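PDB 4PHX: protein AggB from Escherichia coli, which serves as the minor subunit of type I aggregative adherence fimbriae and probably takes part in the attachment of enteroaggregative bacteria to host surfaces. Local coordinates for residues Phe35-Asn40 with Gly69-Ser74; Tyr50-Asn55 with Gly106-Ser111; Glu61-Ile66 with Gly99-Ala104. One frame throughout, in Å; residues are numbered along the deposited sequence.

Contact 1 (Phe35-Asn40 with Gly69-Ser74); sequences FHIWIN and GGWSSS
Ile37 lays its terminal methyl over the indole of Trp71, and the way it gets there illustrates how an aliphatic tip is placed over an aromatic face inside a β-sandwich. From CB the chain first meets CG1, held between the backbone N and the carbonyl carbon (chi1 63°), and this carbon already lies 4.2 Å from Trp71 CZ3. CD1 does the real touching: it sits over one face of the six-membered ring, 3.8 Å from its centroid and 12° off the ring normal, a clear CH-π contact, with Trp71 CZ3 as its nearest atom at 3.7 Å. The two side chains cross at about a right angle. Phe35 adds its CB, 3.9 Å from Trp71 CZ3, before its ring leads off elsewhere. The indole is fixed at its polar end too, since Trp71 NE1 donates to Ile92 O, and Arg84 forms a cation-π pair with the ring. In the sheet, strand 82-85 runs between strands 34-39 and 72-76, so Trp71, just ahead of the latter, reaches past Val82 to Ile37. Ala91 and Phe93 of strand 90-97, in the opposing sheet, pack against the same tryptophan.

Contact 2 (Tyr50-Asn55 with Gly106-Ser111); sequences YIVQNN and GEYIFS
At one end of the Ig-like sandwich, strand 49-53 of one sheet passes over strand 107-117 of the other, and Val52, Asn54 and Asn55 meet Glu107, Tyr108 and Phe110. The axes of strand segments 50-53 and 107-111 come within 6.6 Å, their directions 133° apart. Val52 points inward and brings CG2 to the edge of the Phe110 ring, 3.5 Å from CE1, while its CG1 lies beside Tyr108 CB at 4.1 Å. Val52 O lies in the plane of the Tyr108 ring, at its edge. Farther along, Asn54 has CG anti to the backbone N (chi1 -174°), which places the amide beside the same tyrosine, its plane turned 51° from the ring; Asn54 CB lies 3.5 Å from Tyr108 CE1. The bond from Asn54 ND2 to Tyr108 OH is weak; each of these groups has a stronger partner, Pro105 O for the amide and Ala104 O for the hydroxyl. Main chain joins main chain where Asn55 N donates to Glu107 O at 3.2 Å. Leu140 and Ile138 of strand 134-141 extend the apolar layer around Tyr108 and Phe110. Apolar side chains packed between two sheets, as Val52 and Phe110 are here, are typical of Ig-like β-sandwiches.

Contact 3 (Glu61-Ile66 with Gly99-Ala104); sequences ELKVKI and GNQYSA
Lys63 offers its backbone N-H and C=O to the segment 99-104, and the amide of Gln101 takes both. The segment begins at Gly99, where the chain has just left strand 90-97; its O accepts from Ser97 OG and its N donates to Asp17 OD1, so the loop is bonded to Ser97 and Asp17 at this point. Gln101 follows with its CB directed at the strand. CG stands between the backbone N and the carbonyl carbon (chi1 72°), and the chain then runs out extended to deliver a flat amide to the strand backbone. OE1 accepts from Lys63 N at 3.0 Å, and NE2 donates to Lys63 O at 2.9 Å; both bonds are nearly straight, with angles of 169° at the hydrogen. Lys63 O also lies close to the amide plane of Gln101. The side-chain amide thus grips the N-H and C=O of one residue, which also bonds through its backbone to Asp98, and two bonds together restrict the rotation of the amide. NE2 has a further partner in Ser97 OG. Lys63 CG packs 3.5 Å from Gln101 OE1, whereas the amine at the end of that lysine turns away to Asn44 OD1.

Leu62 supplies the apolar side. Its CD2 sits 3.7 Å from Gln101 CD, the two side chains crossing at about a right angle. Next in sequence, Tyr102 presents its carbonyl O 4.2 Å from Leu62 CD2, and Tyr102 packs on Pro131 of a neighbouring subunit. Ser103 then brings CB to 4.4 Å from the same methyl. In the fold, strand 61-67 is sandwiched in its sheet between strands 90-97 and 49-53, and the short strand 101-102, paired with strand 14-15, lies beside its first half.

The three contacts play different parts in one Ig-like sandwich. Contact 2 joins the two main sheets; contact 1 links strands 34-39 and 72-76 of a single sheet, with strand 82-85 between them; contact 3 ties the other sheet to the short strand 101-102. Contacts 2 and 3 have centres about 10 Å apart, whereas the centre of contact 1 lies about 19 Å from that of contact 2 and 18 Å from that of contact 3. Along the chain, contact 3 is nested in the loop closed by contact 2, and contact 1 crosses both. Ile39 of contact 1 packs on Val64 and Ile66 of contact 3, so the two sheets share a packed interior, as an Ig-like sandwich does.

Contact 1 (Phe35-Asn40 with Gly69-Ser74)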
ATOM      1  N   PHE B  35       0.868  -7.927  32.802  1.00 41.74           N
ATOM      2  CA  PHE B  35      -0.086  -8.884  32.238  1.00 40.28           C
ATOM      3  C   PHE B  35       0.596  -9.723  31.159  1.00 42.12           C
ATOM      4  O   PHE B  35       1.490  -9.262  30.457  1.00 40.44           O
ATOM      5  CB  PHE B  35      -1.285  -8.217  31.572  1.00 36.20           C
ATOM      6  CG  PHE B  35      -2.053  -7.252  32.433  1.00 40.37           C
ATOM      7  CD1 PHE B  35      -1.708  -5.908  32.472  1.00 46.83           C
ATOM      8  CD2 PHE B  35      -3.183  -7.661  33.119  1.00 41.44           C
ATOM      9  CE1 PHE B  35      -2.455  -5.003  33.236  1.00 47.54           C
ATOM     10  CE2 PHE B  35      -3.931  -6.764  33.869  1.00 37.10           C
ATOM     11  CZ  PHE B  35      -3.567  -5.444  33.928  1.00 43.56           C
ATOM     12  N   HIS B  36       0.071 -10.920  30.966  1.00 43.96           N
ATOM     13  CA  HIS B  36       0.762 -12.013  30.321  1.00 39.78           C
ATOM     14  C   HIS B  36      -0.362 -12.865  29.780  1.00 35.99           C
ATOM     15  O   HIS B  36      -1.146 -13.399  30.571  1.00 36.92           O
ATOM     16  CB  HIS B  36       1.424 -12.727  31.481  1.00 51.21           C
ATOM     17  CG  HIS B  36       2.182 -13.957  31.127  1.00 45.34           C
ATOM     18  ND1 HIS B  36       2.366 -14.977  32.031  1.00 42.89           N
ATOM     19  CD2 HIS B  36       2.852 -14.312  30.007  1.00 49.55           C
ATOM     20  CE1 HIS B  36       3.108 -15.920  31.478  1.00 44.94           C
ATOM     21  NE2 HIS B  36       3.411 -15.543  30.249  1.00 48.67           N
ATOM     22  N   ILE B  37      -0.487 -12.969  28.463  1.00 34.69           N
ATOM     23  CA  ILE B  37      -1.527 -13.817  27.866  1.00 35.99           C
ATOM     24  C   ILE B  37      -0.992 -14.660  26.732  1.00 37.86           C
ATOM     25  O   ILE B  37       0.030 -14.327  26.148  1.00 42.12           O
ATOM     26  CB  ILE B  37      -2.718 -12.999  27.288  1.00 32.17           C
ATOM     27  CG1 ILE B  37      -2.253 -12.097  26.155  1.00 33.68           C
ATOM     28  CG2 ILE B  37      -3.394 -12.187  28.352  1.00 32.75           C
ATOM     29  CD1 ILE B  37      -3.226 -10.951  25.832  1.00 30.59           C
ATOM     30  N   TRP B  38      -1.699 -15.737  26.397  1.00 32.27           N
ATOM     31  CA  TRP B  38      -1.370 -16.513  25.213  1.00 32.67           C
ATOM     32  C   TRP B  38      -2.580 -17.297  24.757  1.00 36.08           C
ATOM     33  O   TRP B  38      -3.583 -17.363  25.477  1.00 36.05           O
ATOM     34  CB  TRP B  38      -0.180 -17.448  25.463  1.00 30.70           C
ATOM     35  CG  TRP B  38      -0.376 -18.416  26.578  1.00 37.22           C
ATOM     36  CD1 TRP B  38      -0.775 -19.722  26.474  1.00 33.72           C
ATOM     37  CD2 TRP B  38      -0.179 -18.170  27.982  1.00 34.58           C
ATOM     38  NE1 TRP B  38      -0.839 -20.296  27.723  1.00 35.10           N
ATOM     39  CE2 TRP B  38      -0.479 -19.365  28.663  1.00 34.81           C
ATOM     40  CE3 TRP B  38       0.212 -17.053  28.724  1.00 35.55           C
ATOM     41  CZ2 TRP B  38      -0.388 -19.479  30.045  1.00 42.44           C
ATOM     42  CZ3 TRP B  38       0.303 -17.163  30.098  1.00 40.03           C
ATOM     43  CH2 TRP B  38       0.002 -18.366  30.749  1.00 44.06           C
ATOM     44  N   ILE B  39      -2.508 -17.876  23.561  1.00 27.66           N
ATOM     45  CA  ILE B  39      -3.570 -18.769  23.132  1.00 30.78           C
ATOM     46  C   ILE B  39      -3.095 -20.201  23.272  1.00 35.69           C
ATOM     47  O   ILE B  39      -1.943 -20.498  22.942  1.00 36.73           O
ATOM     48  CB  ILE B  39      -3.941 -18.551  21.673  1.00 36.86           C
ATOM     49  CG1 ILE B  39      -4.453 -17.117  21.459  1.00 34.16           C
ATOM     50  CG2 ILE B  39      -4.951 -19.633  21.203  1.00 35.25           C
ATOM     51  CD1 ILE B  39      -4.941 -16.862  20.062  1.00 35.35           C
ATOM     52  N   ASN B  40      -3.960 -21.098  23.743  1.00 32.96           N
ATOM     53  CA  ASN B  40      -3.595 -22.531  23.756  1.00 39.18           C
ATOM     54  C   ASN B  40      -3.894 -23.227  22.436  1.00 37.34           C
ATOM     55  O   ASN B  40      -4.948 -23.841  22.259  1.00 40.95           O
ATOM     56  CB  ASN B  40      -4.266 -23.275  24.895  1.00 33.67           C
ATOM     57  CG  ASN B  40      -4.008 -22.630  26.214  1.00 36.69           C
ATOM     58  OD1 ASN B  40      -2.874 -22.585  26.683  1.00 38.02           O
ATOM     59  ND2 ASN B  40      -5.058 -22.104  26.822  1.00 36.05           N
ATOM     60  N   GLY B  69      -1.963  -3.269  20.278  1.00 53.81           N
ATOM     61  CA  GLY B  69      -1.381  -2.074  20.878  1.00 48.88           C
ATOM     62  C   GLY B  69      -0.891  -2.184  22.315  1.00 48.63           C
ATOM     63  O   GLY B  69      -1.685  -2.271  23.248  1.00 54.21           O
ATOM     64  N   GLY B  70       0.427  -2.186  22.484  1.00 44.60           N
ATOM     65  CA  GLY B  70       1.029  -2.184  23.795  1.00 42.19           C
ATOM     66  C   GLY B  70       1.338  -3.565  24.341  1.00 46.33           C
ATOM     67  O   GLY B  70       1.638  -3.699  25.527  1.00 44.94           O
ATOM     68  N   TRP B  71       1.266  -4.586  23.488  1.00 46.56           N
ATOM     69  CA  TRP B  71       1.569  -5.961  23.881  1.00 39.26           C
ATOM     70  C   TRP B  71       2.839  -6.364  23.148  1.00 45.92           C
ATOM     71  O   TRP B  71       2.907  -6.284  21.928  1.00 54.96           O
ATOM     72  CB  TRP B  71       0.410  -6.925  23.527  1.00 38.41           C
ATOM     73  CG  TRP B  71      -0.927  -6.692  24.266  1.00 39.43           C
ATOM     74  CD1 TRP B  71      -1.996  -5.961  23.824  1.00 39.38           C
ATOM     75  CD2 TRP B  71      -1.308  -7.206  25.552  1.00 39.76           C
ATOM     76  NE1 TRP B  71      -3.009  -5.984  24.749  1.00 31.23           N
ATOM     77  CE2 TRP B  71      -2.607  -6.725  25.827  1.00 38.02           C
ATOM     78  CE3 TRP B  71      -0.670  -8.011  26.507  1.00 37.43           C
ATOM     79  CZ2 TRP B  71      -3.284  -7.032  27.014  1.00 34.53           C
ATOM     80  CZ3 TRP B  71      -1.335  -8.298  27.685  1.00 39.11           C
ATOM     81  CH2 TRP B  71      -2.635  -7.821  27.924  1.00 33.86           C
ATOM     82  N   SER B  72       3.855  -6.784  23.888  1.00 50.64           N
ATOM     83  CA  SER B  72       5.095  -7.254  23.285  1.00 47.58           C
ATOM     84  C   SER B  72       5.161  -8.759  23.456  1.00 50.11           C
ATOM     85  O   SER B  72       4.673  -9.292  24.460  1.00 47.19           O
ATOM     86  CB  SER B  72       6.314  -6.592  23.944  1.00 48.50           C
ATOM     87  OG  SER B  72       6.196  -5.182  23.922  1.00 54.18           O
ATOM     88  N   SER B  73       5.759  -9.437  22.473  1.00 49.77           N
ATOM     89  CA  SER B  73       5.908 -10.882  22.506  1.00 47.62           C
ATOM     90  C   SER B  73       6.757 -11.249  23.711  1.00 50.53           C
ATOM     91  O   SER B  73       7.706 -10.532  24.029  1.00 55.47           O
ATOM     92  CB  SER B  73       6.573 -11.364  21.222  1.00 51.92           C
ATOM     93  OG  SER B  73       5.780 -11.074  20.086  1.00 59.34           O
ATOM     94  N   SER B  74       6.443 -12.348  24.391  1.00 49.07           N
ATOM     95  CA  SER B  74       7.171 -12.661  25.629  1.00 51.14           C
ATOM     96  C   SER B  74       7.474 -14.141  25.926  1.00 54.06           C
ATOM     97  O   SER B  74       6.870 -15.051  25.354  1.00 50.16           O
ATOM     98  CB  SER B  74       6.496 -11.995  26.849  1.00 45.93           C
ATOM     99  OG  SER B  74       5.186 -12.483  27.049  1.00 40.09           O
TER

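Contact 2 (Tyr50-Asn55 with Gly106-Ser111)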
ATOM      1  N   TYR B  50      -0.517 -17.971  15.878  1.00 43.29           N
ATOM      2  CA  TYR B  50      -1.041 -19.315  15.997  1.00 45.03           C
ATOM      3  C   TYR B  50      -1.841 -19.727  14.777  1.00 42.03           C
ATOM      4  O   TYR B  50      -2.283 -18.882  14.007  1.00 41.01           O
ATOM      5  CB  TYR B  50      -1.973 -19.383  17.211  1.00 41.89           C
ATOM      6  CG  TYR B  50      -1.384 -18.900  18.516  1.00 42.77           C
ATOM      7  CD1 TYR B  50      -0.828 -19.801  19.430  1.00 40.63           C
ATOM      8  CD2 TYR B  50      -1.422 -17.548  18.861  1.00 36.43           C
ATOM      9  CE1 TYR B  50      -0.305 -19.363  20.645  1.00 39.15           C
ATOM     10  CE2 TYR B  50      -0.902 -17.104  20.049  1.00 33.03           C
ATOM     11  CZ  TYR B  50      -0.342 -18.010  20.940  1.00 38.50           C
ATOM     12  OH  TYR B  50       0.168 -17.561  22.129  1.00 35.90           O
ATOM     13  N   ILE B  51      -2.060 -21.031  14.639  1.00 43.53           N
ATOM     14  CA  ILE B  51      -2.998 -21.572  13.660  1.00 43.98           C
ATOM     15  C   ILE B  51      -4.122 -22.283  14.395  1.00 45.00           C
ATOM     16  O   ILE B  51      -3.869 -23.083  15.288  1.00 49.60           O
ATOM     17  CB  ILE B  51      -2.311 -22.600  12.736  1.00 49.87           C
ATOM     18  CG1 ILE B  51      -1.267 -21.921  11.849  1.00 51.28           C
ATOM     19  CG2 ILE B  51      -3.347 -23.333  11.900  1.00 48.73           C
ATOM     20  CD1 ILE B  51      -1.781 -21.601  10.462  1.00 56.88           C
ATOM     21  N   VAL B  52      -5.361 -22.026  14.014  1.00 43.15           N
ATOM     22  CA  VAL B  52      -6.483 -22.644  14.706  1.00 44.95           C
ATOM     23  C   VAL B  52      -7.331 -23.501  13.779  1.00 49.98           C
ATOM     24  O   VAL B  52      -7.706 -23.064  12.695  1.00 54.22           O
ATOM     25  CB  VAL B  52      -7.395 -21.572  15.348  1.00 46.83           C
ATOM     26  CG1 VAL B  52      -8.600 -22.215  16.011  1.00 44.86           C
ATOM     27  CG2 VAL B  52      -6.613 -20.756  16.342  1.00 43.00           C
ATOM     28  N   GLN B  53      -7.658 -24.705  14.238  1.00 53.46           N
ATOM     29  CA  GLN B  53      -8.433 -25.673  13.471  1.00 58.04           C
ATOM     30  C   GLN B  53      -9.910 -25.340  13.434  1.00 58.22           C
ATOM     31  O   GLN B  53     -10.511 -25.034  14.461  1.00 58.78           O
ATOM     32  CB  GLN B  53      -8.283 -27.081  14.070  1.00 58.02           C
ATOM     33  CG  GLN B  53      -6.961 -27.759  13.776  1.00 70.02           C
ATOM     34  CD  GLN B  53      -6.683 -27.869  12.282  1.00 70.09           C
ATOM     35  OE1 GLN B  53      -6.045 -26.992  11.695  1.00 64.95           O
ATOM     36  NE2 GLN B  53      -7.155 -28.953  11.664  1.00 71.00           N
ATOM     37  N   ASN B  54     -10.489 -25.422  12.243  1.00 60.73           N
ATOM     38  CA  ASN B  54     -11.932 -25.482  12.094  1.00 61.46           C
ATOM     39  C   ASN B  54     -12.389 -26.831  12.616  1.00 65.44           C
ATOM     40  O   ASN B  54     -11.604 -27.773  12.699  1.00 64.79           O
ATOM     41  CB  ASN B  54     -12.296 -25.362  10.617  1.00 62.72           C
ATOM     42  CG  ASN B  54     -13.793 -25.269  10.376  1.00 66.18           C
ATOM     43  OD1 ASN B  54     -14.602 -25.853  11.101  1.00 61.90           O
ATOM     44  ND2 ASN B  54     -14.168 -24.523   9.341  1.00 67.22           N
ATOM     45  N   ASN B  55     -13.661 -26.931  12.969  1.00 68.28           N
ATOM     46  CA  ASN B  55     -14.235 -28.230  13.281  1.00 72.94           C
ATOM     47  C   ASN B  55     -14.683 -28.933  12.004  1.00 74.98           C
ATOM     48  O   ASN B  55     -15.870 -28.937  11.665  1.00 76.03           O
ATOM     49  CB  ASN B  55     -15.384 -28.093  14.268  1.00 70.54           C
ATOM     50  CG  ASN B  55     -14.963 -27.395  15.537  1.00 73.56           C
ATOM     51  OD1 ASN B  55     -15.438 -26.304  15.842  1.00 72.70           O
ATOM     52  ND2 ASN B  55     -14.052 -28.015  16.284  1.00 76.26           N
ATOM     53  N   GLY B 106     -17.697 -22.433   9.536  1.00 64.33           N
ATOM     54  CA  GLY B 106     -17.662 -23.428  10.594  1.00 63.92           C
ATOM     55  C   GLY B 106     -17.389 -22.804  11.944  1.00 62.56           C
ATOM     56  O   GLY B 106     -17.614 -21.612  12.143  1.00 65.46           O
ATOM     57  N   GLU B 107     -16.903 -23.609  12.881  1.00 67.45           N
ATOM     58  CA  GLU B 107     -16.584 -23.096  14.212  1.00 66.83           C
ATOM     59  C   GLU B 107     -15.086 -23.110  14.477  1.00 60.48           C
ATOM     60  O   GLU B 107     -14.383 -24.015  14.045  1.00 63.23           O
ATOM     61  CB  GLU B 107     -17.322 -23.887  15.293  1.00 64.65           C
ATOM     62  CG  GLU B 107     -18.813 -23.621  15.359  1.00 71.46           C
ATOM     63  CD  GLU B 107     -19.506 -24.476  16.407  1.00 80.07           C
ATOM     64  OE1 GLU B 107     -18.890 -25.451  16.891  1.00 77.26           O
ATOM     65  OE2 GLU B 107     -20.669 -24.175  16.745  1.00 85.37           O
ATOM     66  N   TYR B 108     -14.595 -22.091  15.170  1.00 55.46           N
ATOM     67  CA  TYR B 108     -13.216 -22.098  15.620  1.00 53.53           C
ATOM     68  C   TYR B 108     -13.177 -21.780  17.109  1.00 55.22           C
ATOM     69  O   TYR B 108     -13.740 -20.770  17.556  1.00 50.63           O
ATOM     70  CB  TYR B 108     -12.383 -21.078  14.859  1.00 56.20           C
ATOM     71  CG  TYR B 108     -12.317 -21.286  13.369  1.00 56.49           C
ATOM     72  CD1 TYR B 108     -11.237 -21.923  12.779  1.00 54.94           C
ATOM     73  CD2 TYR B 108     -13.328 -20.818  12.549  1.00 62.59           C
ATOM     74  CE1 TYR B 108     -11.179 -22.091  11.406  1.00 61.56           C
ATOM     75  CE2 TYR B 108     -13.280 -20.978  11.188  1.00 62.89           C
ATOM     76  CZ  TYR B 108     -12.213 -21.617  10.617  1.00 62.46           C
ATOM     77  OH  TYR B 108     -12.200 -21.771   9.252  1.00 64.96           O
ATOM     78  N   ILE B 109     -12.520 -22.648  17.870  1.00 49.81           N
ATOM     79  CA  ILE B 109     -12.396 -22.462  19.307  1.00 49.23           C
ATOM     80  C   ILE B 109     -11.104 -21.752  19.687  1.00 46.97           C
ATOM     81  O   ILE B 109     -10.006 -22.268  19.500  1.00 43.18           O
ATOM     82  CB  ILE B 109     -12.466 -23.793  20.060  1.00 50.28           C
ATOM     83  CG1 ILE B 109     -13.803 -24.480  19.806  1.00 53.24           C
ATOM     84  CG2 ILE B 109     -12.309 -23.562  21.543  1.00 50.72           C
ATOM     85  CD1 ILE B 109     -13.731 -25.983  19.961  1.00 54.59           C
ATOM     86  N   PHE B 110     -11.241 -20.552  20.228  1.00 45.78           N
ATOM     87  CA  PHE B 110     -10.092 -19.891  20.818  1.00 44.64           C
ATOM     88  C   PHE B 110     -10.025 -20.159  22.325  1.00 44.42           C
ATOM     89  O   PHE B 110     -10.942 -19.842  23.084  1.00 42.65           O
ATOM     90  CB  PHE B 110     -10.163 -18.405  20.524  1.00 44.02           C
ATOM     91  CG  PHE B 110     -10.087 -18.084  19.051  1.00 49.09           C
ATOM     92  CD1 PHE B 110      -9.062 -18.596  18.270  1.00 42.63           C
ATOM     93  CD2 PHE B 110     -11.042 -17.284  18.450  1.00 47.52           C
ATOM     94  CE1 PHE B 110      -8.983 -18.297  16.918  1.00 50.97           C
ATOM     95  CE2 PHE B 110     -10.970 -16.983  17.093  1.00 51.93           C
ATOM     96  CZ  PHE B 110      -9.942 -17.492  16.328  1.00 48.48           C
ATOM     97  N   SER B 111      -8.933 -20.754  22.763  1.00 41.70           N
ATOM     98  CA  SER B 111      -8.741 -20.945  24.178  1.00 35.78           C
ATOM     99  C   SER B 111      -7.620 -20.032  24.611  1.00 35.70           C
ATOM    100  O   SER B 111      -6.494 -20.185  24.147  1.00 35.46           O
ATOM    101  CB  SER B 111      -8.393 -22.397  24.475  1.00 33.84           C
ATOM    102  OG  SER B 111      -7.827 -22.486  25.766  1.00 40.82           O
TER

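Contact 3 (Glu61-Ile66 with Gly99-Ala104)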
ATOM      1  N   GLU B  61      -7.728 -23.642   8.114  1.00 67.30           N
ATOM      2  CA  GLU B  61      -6.868 -23.117   9.166  1.00 61.40           C
ATOM      3  C   GLU B  61      -6.775 -21.609   9.204  1.00 55.48           C
ATOM      4  O   GLU B  61      -6.205 -20.998   8.302  1.00 53.75           O
ATOM      5  CB  GLU B  61      -5.462 -23.696   9.045  1.00 52.21           C
ATOM      6  CG  GLU B  61      -5.389 -25.150   9.406  1.00 66.02           C
ATOM      7  CD  GLU B  61      -3.976 -25.657   9.446  1.00 63.78           C
ATOM      8  OE1 GLU B  61      -3.163 -25.164   8.637  1.00 67.25           O
ATOM      9  OE2 GLU B  61      -3.679 -26.529  10.288  1.00 56.09           O
ATOM     10  N   LEU B  62      -7.311 -21.016  10.268  1.00 54.72           N
ATOM     11  CA  LEU B  62      -7.080 -19.609  10.531  1.00 47.70           C
ATOM     12  C   LEU B  62      -5.732 -19.411  11.187  1.00 45.52           C
ATOM     13  O   LEU B  62      -5.422 -20.064  12.176  1.00 51.32           O
ATOM     14  CB  LEU B  62      -8.167 -19.042  11.419  1.00 50.27           C
ATOM     15  CG  LEU B  62      -9.449 -18.791  10.645  1.00 60.29           C
ATOM     16  CD1 LEU B  62     -10.527 -18.235  11.569  1.00 58.74           C
ATOM     17  CD2 LEU B  62      -9.151 -17.841   9.485  1.00 55.92           C
ATOM     18  N   LYS B  63      -4.921 -18.532  10.616  1.00 43.46           N
ATOM     19  CA  LYS B  63      -3.731 -18.053  11.288  1.00 44.46           C
ATOM     20  C   LYS B  63      -4.189 -16.837  12.062  1.00 45.49           C
ATOM     21  O   LYS B  63      -4.717 -15.879  11.495  1.00 44.78           O
ATOM     22  CB  LYS B  63      -2.645 -17.610  10.295  1.00 50.47           C
ATOM     23  CG  LYS B  63      -2.479 -18.471   9.055  1.00 51.67           C
ATOM     24  CD  LYS B  63      -1.338 -17.969   8.157  1.00 60.16           C
ATOM     25  CE  LYS B  63       0.033 -17.967   8.858  1.00 60.92           C
ATOM     26  NZ  LYS B  63       0.622 -19.339   9.011  1.00 61.47           N
ATOM     27  N   VAL B  64      -3.989 -16.861  13.366  1.00 46.86           N
ATOM     28  CA  VAL B  64      -4.392 -15.735  14.165  1.00 40.80           C
ATOM     29  C   VAL B  64      -3.208 -15.251  14.975  1.00 45.44           C
ATOM     30  O   VAL B  64      -2.197 -15.950  15.096  1.00 40.49           O
ATOM     31  CB  VAL B  64      -5.549 -16.115  15.081  1.00 41.43           C
ATOM     32  CG1 VAL B  64      -6.716 -16.615  14.248  1.00 36.67           C
ATOM     33  CG2 VAL B  64      -5.096 -17.169  16.118  1.00 36.58           C
ATOM     34  N   LYS B  65      -3.326 -14.038  15.504  1.00 42.24           N
ATOM     35  CA  LYS B  65      -2.313 -13.500  16.402  1.00 42.68           C
ATOM     36  C   LYS B  65      -2.991 -12.793  17.568  1.00 39.00           C
ATOM     37  O   LYS B  65      -4.123 -12.316  17.461  1.00 34.96           O
ATOM     38  CB  LYS B  65      -1.351 -12.545  15.673  1.00 41.60           C
ATOM     39  CG  LYS B  65      -2.017 -11.325  15.044  1.00 45.61           C
ATOM     40  CD  LYS B  65      -0.994 -10.349  14.422  1.00 42.90           C
ATOM     41  CE  LYS B  65      -1.667  -9.123  13.819  1.00 39.98           C
ATOM     42  NZ  LYS B  65      -0.676  -8.226  13.130  1.00 45.45           N
ATOM     43  N   ILE B  66      -2.287 -12.730  18.687  1.00 41.10           N
ATOM     44  CA  ILE B  66      -2.872 -12.172  19.887  1.00 39.41           C
ATOM     45  C   ILE B  66      -2.046 -11.028  20.462  1.00 33.90           C
ATOM     46  O   ILE B  66      -0.826 -11.046  20.451  1.00 33.04           O
ATOM     47  CB  ILE B  66      -3.093 -13.265  20.953  1.00 35.06           C
ATOM     48  CG1 ILE B  66      -3.995 -12.745  22.073  1.00 34.68           C
ATOM     49  CG2 ILE B  66      -1.743 -13.772  21.479  1.00 31.69           C
ATOM     50  CD1 ILE B  66      -4.418 -13.814  23.096  1.00 36.14           C
ATOM     51  N   GLY B  99      -2.393 -11.870   8.928  1.00 48.92           N
ATOM     52  CA  GLY B  99      -2.298 -11.729   7.491  1.00 51.04           C
ATOM     53  C   GLY B  99      -3.652 -11.790   6.802  1.00 52.25           C
ATOM     54  O   GLY B  99      -4.688 -12.050   7.439  1.00 46.12           O
ATOM     55  N   ASN B 100      -3.637 -11.533   5.492  1.00 52.48           N
ATOM     56  CA  ASN B 100      -4.826 -11.661   4.661  1.00 51.39           C
ATOM     57  C   ASN B 100      -5.046 -13.128   4.369  1.00 50.25           C
ATOM     58  O   ASN B 100      -4.091 -13.855   4.087  1.00 54.18           O
ATOM     59  CB  ASN B 100      -4.655 -10.908   3.340  1.00 59.42           C
ATOM     60  CG  ASN B 100      -4.455  -9.424   3.532  1.00 62.66           C
ATOM     61  OD1 ASN B 100      -5.141  -8.793   4.333  1.00 60.22           O
ATOM     62  ND2 ASN B 100      -3.505  -8.855   2.795  1.00 65.22           N
ATOM     63  N   GLN B 101      -6.298 -13.568   4.419  1.00 48.15           N
ATOM     64  CA  GLN B 101      -6.592 -14.985   4.263  1.00 47.71           C
ATOM     65  C   GLN B 101      -8.075 -15.212   4.058  1.00 47.84           C
ATOM     66  O   GLN B 101      -8.894 -14.340   4.303  1.00 53.03           O
ATOM     67  CB  GLN B 101      -6.106 -15.786   5.486  1.00 49.47           C
ATOM     68  CG  GLN B 101      -6.921 -15.591   6.777  1.00 42.11           C
ATOM     69  CD  GLN B 101      -6.198 -16.100   8.046  1.00 49.87           C
ATOM     70  OE1 GLN B 101      -5.610 -17.187   8.052  1.00 47.79           O
ATOM     71  NE2 GLN B 101      -6.248 -15.305   9.128  1.00 43.52           N
ATOM     72  N   TYR B 102      -8.404 -16.411   3.621  1.00 44.84           N
ATOM     73  CA  TYR B 102      -9.778 -16.824   3.436  1.00 51.59           C
ATOM     74  C   TYR B 102     -10.254 -17.597   4.664  1.00 51.59           C
ATOM     75  O   TYR B 102      -9.472 -18.257   5.340  1.00 48.02           O
ATOM     76  CB  TYR B 102      -9.867 -17.716   2.193  1.00 44.36           C
ATOM     77  CG  TYR B 102     -11.045 -18.661   2.174  1.00 43.64           C
ATOM     78  CD1 TYR B 102     -12.298 -18.225   1.786  1.00 49.28           C
ATOM     79  CD2 TYR B 102     -10.897 -19.991   2.532  1.00 44.48           C
ATOM     80  CE1 TYR B 102     -13.371 -19.080   1.751  1.00 49.23           C
ATOM     81  CE2 TYR B 102     -11.966 -20.861   2.500  1.00 45.21           C
ATOM     82  CZ  TYR B 102     -13.204 -20.396   2.110  1.00 49.33           C
ATOM     83  OH  TYR B 102     -14.276 -21.255   2.067  1.00 53.71           O
ATOM     84  N   SER B 103     -11.550 -17.542   4.923  1.00 54.32           N
ATOM     85  CA  SER B 103     -12.107 -18.246   6.062  1.00 59.08           C
ATOM     86  C   SER B 103     -13.105 -19.306   5.636  1.00 55.14           C
ATOM     87  O   SER B 103     -14.217 -19.002   5.199  1.00 59.58           O
ATOM     88  CB  SER B 103     -12.783 -17.258   7.023  1.00 64.67           C
ATOM     89  OG  SER B 103     -13.946 -16.698   6.426  1.00 69.73           O
ATOM     90  N   ALA B 104     -12.712 -20.560   5.762  1.00 55.88           N
ATOM     91  CA  ALA B 104     -13.685 -21.613   5.619  1.00 58.36           C
ATOM     92  C   ALA B 104     -14.693 -21.395   6.725  1.00 63.83           C
ATOM     93  O   ALA B 104     -14.315 -21.089   7.852  1.00 62.16           O
ATOM     94  CB  ALA B 104     -13.035 -22.950   5.762  1.00 61.76           C
TER